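PDB 6V98: cysteine hydrolase from Vibrio cholerae, which is a type VI secretion system effector, probably delivered into rival bacteria, where it is thought to act as a papain-like cysteine hydrolase. Local coordinates for residues V47-G52 against S124-W129; F155-A160 against A168-V173. All coordinates share one frame; numbering follows the deposited sequence.

Interaction 1 of 2, residues V47-G52 against S124-W129; sequences VILING and SEADSW
Leu-49 of strand 44-50 reaches helix 123-134 with both of its methyls, and they land on Ala-126 and on the start of Asp-127. CD1 of Leu-49 lies 3.7 Å from CB of Ala-126, and CD2 comes almost as near to the same methyl, at 3.9 Å, so both branches of the leucine rest against the alanine methyl. CD2 of Leu-49 also packs against the helix backbone, 3.8 Å from the amide N of Asp-127, and then touches the base of that side chain, its CB being 4.2 Å away. CB of Leu-49 already points at the helix; with CG trans to the backbone N of that residue (chi1 169°), the two methyls meet the helix side by side. The CA atoms of Leu-49 and Ala-126 are 7.8 Å apart, consistent with the small side chain on the helix.

One shell out, the strand is held by backbone hydrogen bonds to both neighbours: Leu-49 pairs with Arg-58 of strand 57-63, and Ile-48 with Ile-8 of strand 5-12. Leu-7 and Phe-122 also touch Leu-49, while Met-163, just after the end of helix 154-162 in the chain, touches Ala-126. The carboxylate of Asp-127 turns its charge elsewhere, OD2 forming a salt bridge with NE of Arg-131 on the same helix, and its side chain also meets Arg-58.

No hydrogen bond crosses between 47-52 and 124-129. Their contact is therefore apolar packing of a helix on one face of the antiparallel sheet, resting on van der Waals fit of a branched side chain against a small one, with the aspartate contributing its CB while its charge is paired with an arginine.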
# COMPACT_ATOMS: atom_id res chain seq x y z
N VAL A 47 -1.00 0.53 -0.62
CA VAL A 47 0.15 1.41 -0.50
C VAL A 47 -0.31 2.86 -0.46
O VAL A 47 -1.16 3.28 -1.26
CB VAL A 47 1.18 1.18 -1.64
CG1 VAL A 47 0.57 1.41 -3.02
CG2 VAL A 47 2.44 2.02 -1.41
N ILE A 48 0.23 3.62 0.48
CA ILE A 48 0.04 5.06 0.55
C ILE A 48 1.23 5.73 -0.11
O ILE A 48 2.38 5.37 0.15
CB ILE A 48 -0.08 5.53 2.01
CG1 ILE A 48 -1.28 4.84 2.67
CG2 ILE A 48 -0.22 7.04 2.05
CD1 ILE A 48 -1.40 5.12 4.19
N LEU A 49 0.95 6.74 -0.93
CA LEU A 49 1.99 7.50 -1.63
C LEU A 49 1.84 8.97 -1.27
O LEU A 49 0.76 9.54 -1.44
CB LEU A 49 1.87 7.31 -3.15
CG LEU A 49 2.73 8.25 -3.99
CD1 LEU A 49 4.19 7.87 -3.87
CD2 LEU A 49 2.29 8.23 -5.44
N ILE A 50 2.91 9.59 -0.78
CA ILE A 50 2.84 10.98 -0.32
C ILE A 50 3.92 11.81 -1.00
O ILE A 50 5.10 11.43 -1.00
CB ILE A 50 2.99 11.08 1.20
CG1 ILE A 50 1.88 10.29 1.89
CG2 ILE A 50 2.94 12.56 1.62
CD1 ILE A 50 2.12 10.06 3.36
N ASN A 51 3.52 12.95 -1.56
CA ASN A 51 4.44 13.97 -2.04
C ASN A 51 5.13 14.65 -0.86
O ASN A 51 4.46 15.30 -0.04
CB ASN A 51 3.70 15.00 -2.88
CG ASN A 51 4.64 15.96 -3.60
OD1 ASN A 51 5.45 16.63 -2.97
ND2 ASN A 51 4.56 15.99 -4.93
N GLY A 52 6.46 14.52 -0.78
CA GLY A 52 7.19 15.08 0.34
C GLY A 52 7.24 16.59 0.39
O GLY A 52 7.54 17.15 1.45
N SER A 124 6.28 11.38 -8.79
CA SER A 124 5.66 11.37 -10.11
C SER A 124 5.82 10.02 -10.79
O SER A 124 4.91 9.55 -11.49
CB SER A 124 6.23 12.49 -10.98
OG SER A 124 7.57 12.23 -11.35
N GLU A 125 6.96 9.36 -10.58
CA GLU A 125 7.16 8.04 -11.17
C GLU A 125 6.23 7.00 -10.56
O GLU A 125 5.70 6.13 -11.27
CB GLU A 125 8.61 7.60 -11.00
CG GLU A 125 9.61 8.43 -11.80
CD GLU A 125 10.09 9.67 -11.08
OE1 GLU A 125 10.96 10.37 -11.64
OE2 GLU A 125 9.61 9.95 -9.95
N ALA A 126 6.04 7.05 -9.24
CA ALA A 126 5.12 6.11 -8.59
C ALA A 126 3.69 6.35 -9.03
O ALA A 126 2.94 5.40 -9.31
CB ALA A 126 5.24 6.23 -7.07
N ASP A 127 3.28 7.62 -9.07
CA ASP A 127 1.93 7.95 -9.52
C ASP A 127 1.70 7.48 -10.94
O ASP A 127 0.65 6.91 -11.26
CB ASP A 127 1.70 9.46 -9.40
CG ASP A 127 0.24 9.83 -9.54
OD1 ASP A 127 -0.54 9.45 -8.65
OD2 ASP A 127 -0.10 10.51 -10.53
N SER A 128 2.68 7.70 -11.81
CA SER A 128 2.58 7.24 -13.19
C SER A 128 2.50 5.71 -13.28
O SER A 128 1.73 5.16 -14.08
CB SER A 128 3.76 7.76 -14.00
OG SER A 128 3.67 7.33 -15.35
N TRP A 129 3.30 5.01 -12.48
CA TRP A 129 3.29 3.54 -12.50
C TRP A 129 1.94 2.99 -12.04
O TRP A 129 1.38 2.09 -12.68
CB TRP A 129 4.43 3.02 -11.64
CG TRP A 129 4.75 1.53 -11.68
CD1 TRP A 129 5.74 0.93 -12.40
CD2 TRP A 129 4.11 0.49 -10.93
NE1 TRP A 129 5.75 -0.42 -12.15
CE2 TRP A 129 4.76 -0.71 -11.26
CE3 TRP A 129 3.05 0.47 -10.02
CZ2 TRP A 129 4.39 -1.94 -10.70
CZ3 TRP A 129 2.68 -0.75 -9.46
CH2 TRP A 129 3.35 -1.93 -9.80

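Interaction 2 of 2, residues F155-A160 against A168-V173; sequences FVIDLA and AWKPPV
OD1 of Asp-158 accepts a charge-assisted hydrogen bond from NZ of Lys-170 at 3.2 Å, a salt bridge between helix 154-162 and the loop that follows it. The ammonium arrives on the syn side of OD1, that of the other oxygen, and the two side chains meet at about a right angle. CE of Lys-170 follows at 4.0 Å from OD1 of Asp-158. A modest bend at chi2 (-149°) and a sharp, nearly eclipsed one at chi3 (-30°) accompany the lysine's reach, suggesting a strained or loosely defined chain.

Nearer its root, CG of Lys-170 lies 3.9 Å from CD1 of Ile-157, an apolar contact. That isoleucine is buried, with Pro-167, Val-174 and Tyr-179 packed about it. The OH of Tyr-179 also hydrogen-bonds to O of Ala-168, which links the loop to helix 176-184.

Helix 154-162 begins just after Cys-152, seen as S-dimethylarsinoyl-cysteine, an arrangement consistent with clan CA hydrolases, where a helix carries the nucleophilic cysteine near its start. Lys-170 thus sets its CG methylene on an isoleucine methyl and its ammonium against an aspartate. This single ion pair between partly exposed residues probably contributes modestly, since solvent can compete for the charges.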
# COMPACT_ATOMS: atom_id res chain seq x y z
N PHE A 155 1.79 -6.75 -5.86
CA PHE A 155 1.57 -5.44 -6.48
C PHE A 155 2.45 -4.38 -5.83
O PHE A 155 3.15 -3.61 -6.51
CB PHE A 155 0.09 -5.06 -6.33
CG PHE A 155 -0.28 -3.71 -6.86
CD1 PHE A 155 -0.19 -3.44 -8.22
CD2 PHE A 155 -0.80 -2.73 -6.03
CE1 PHE A 155 -0.57 -2.21 -8.74
CE2 PHE A 155 -1.19 -1.49 -6.53
CZ PHE A 155 -1.07 -1.23 -7.89
N VAL A 156 2.42 -4.31 -4.50
CA VAL A 156 3.16 -3.28 -3.78
C VAL A 156 4.66 -3.55 -3.84
O VAL A 156 5.48 -2.62 -3.97
CB VAL A 156 2.65 -3.20 -2.32
CG1 VAL A 156 3.41 -2.13 -1.53
CG2 VAL A 156 1.16 -2.87 -2.30
N ILE A 157 5.06 -4.82 -3.74
CA ILE A 157 6.48 -5.15 -3.86
C ILE A 157 6.99 -4.73 -5.22
O ILE A 157 8.07 -4.13 -5.34
CB ILE A 157 6.72 -6.65 -3.64
CG1 ILE A 157 6.27 -7.06 -2.23
CG2 ILE A 157 8.21 -6.99 -3.89
CD1 ILE A 157 6.16 -8.55 -2.05
N ASP A 158 6.22 -5.02 -6.27
CA ASP A 158 6.61 -4.66 -7.63
C ASP A 158 6.74 -3.15 -7.78
O ASP A 158 7.65 -2.67 -8.47
CB ASP A 158 5.61 -5.23 -8.64
CG ASP A 158 5.68 -6.76 -8.77
OD1 ASP A 158 6.61 -7.39 -8.21
OD2 ASP A 158 4.80 -7.33 -9.43
N LEU A 159 5.85 -2.39 -7.14
CA LEU A 159 5.98 -0.93 -7.16
C LEU A 159 7.28 -0.49 -6.51
O LEU A 159 8.02 0.35 -7.05
CB LEU A 159 4.79 -0.28 -6.45
CG LEU A 159 4.88 1.24 -6.22
CD1 LEU A 159 4.90 2.01 -7.52
CD2 LEU A 159 3.71 1.68 -5.35
N ALA A 160 7.56 -1.01 -5.31
CA ALA A 160 8.75 -0.58 -4.59
C ALA A 160 10.00 -0.99 -5.35
O ALA A 160 10.94 -0.19 -5.48
CB ALA A 160 8.74 -1.18 -3.18
N ALA A 168 12.23 -6.11 0.40
CA ALA A 168 12.65 -7.42 0.86
C ALA A 168 12.39 -8.48 -0.21
O ALA A 168 11.45 -8.38 -1.01
CB ALA A 168 11.93 -7.80 2.17
N TRP A 169 13.23 -9.51 -0.21
CA TRP A 169 13.14 -10.56 -1.21
C TRP A 169 11.73 -11.15 -1.27
O TRP A 169 11.10 -11.39 -0.24
CB TRP A 169 14.15 -11.66 -0.89
CG TRP A 169 13.99 -12.87 -1.75
CD1 TRP A 169 14.32 -12.98 -3.07
CD2 TRP A 169 13.46 -14.14 -1.35
NE1 TRP A 169 14.03 -14.25 -3.52
CE2 TRP A 169 13.51 -14.98 -2.48
CE3 TRP A 169 12.96 -14.64 -0.15
CZ2 TRP A 169 13.08 -16.30 -2.44
CZ3 TRP A 169 12.54 -15.96 -0.11
CH2 TRP A 169 12.60 -16.77 -1.25
N LYS A 170 11.25 -11.37 -2.50
CA LYS A 170 9.91 -11.88 -2.74
C LYS A 170 9.94 -13.39 -2.90
O LYS A 170 10.48 -13.89 -3.91
CB LYS A 170 9.32 -11.23 -4.00
CG LYS A 170 7.82 -11.38 -4.13
CD LYS A 170 7.33 -11.44 -5.57
CE LYS A 170 8.20 -10.66 -6.56
NZ LYS A 170 7.48 -10.41 -7.86
N PRO A 171 9.37 -14.16 -1.98
CA PRO A 171 9.39 -15.62 -2.12
C PRO A 171 8.42 -16.07 -3.21
O PRO A 171 7.61 -15.27 -3.69
CB PRO A 171 8.96 -16.12 -0.73
CG PRO A 171 8.30 -14.97 -0.07
CD PRO A 171 8.71 -13.71 -0.74
N PRO A 172 8.49 -17.33 -3.63
CA PRO A 172 7.53 -17.82 -4.63
C PRO A 172 6.09 -17.78 -4.15
O PRO A 172 5.18 -17.73 -4.98
CB PRO A 172 8.00 -19.26 -4.90
CG PRO A 172 9.46 -19.26 -4.52
CD PRO A 172 9.52 -18.35 -3.32
N VAL A 173 5.86 -17.86 -2.84
CA VAL A 173 4.53 -17.78 -2.25
C VAL A 173 4.53 -16.58 -1.30
O VAL A 173 5.18 -16.61 -0.25
CB VAL A 173 4.14 -19.07 -1.51
CG1 VAL A 173 2.85 -18.88 -0.74
CG2 VAL A 173 3.99 -20.22 -2.50

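In the fold
Helices 123-134 and 154-162, consecutive in the chain, connect the two contacts, whose centres lie about 17 Å apart. Interaction 1 is buried and apolar, setting the first helix on the seven-stranded sheet; interaction 2 is partly buried and joins the second helix to its own following loop, adding a salt bridge to a small hydrophobic contact. Between them Trp-129 packs on the second helix, CE3 lying 3.5 Å from CD1 of Leu-159 and CZ3 3.6 Å from CE1 of Phe-155. Val-47 touches Leu-159 as well, so sheet and both helices share one hydrophobic layer. In interaction 2 the ion pair spans the segments, whereas Asp-127 of interaction 1 pairs within its own helix.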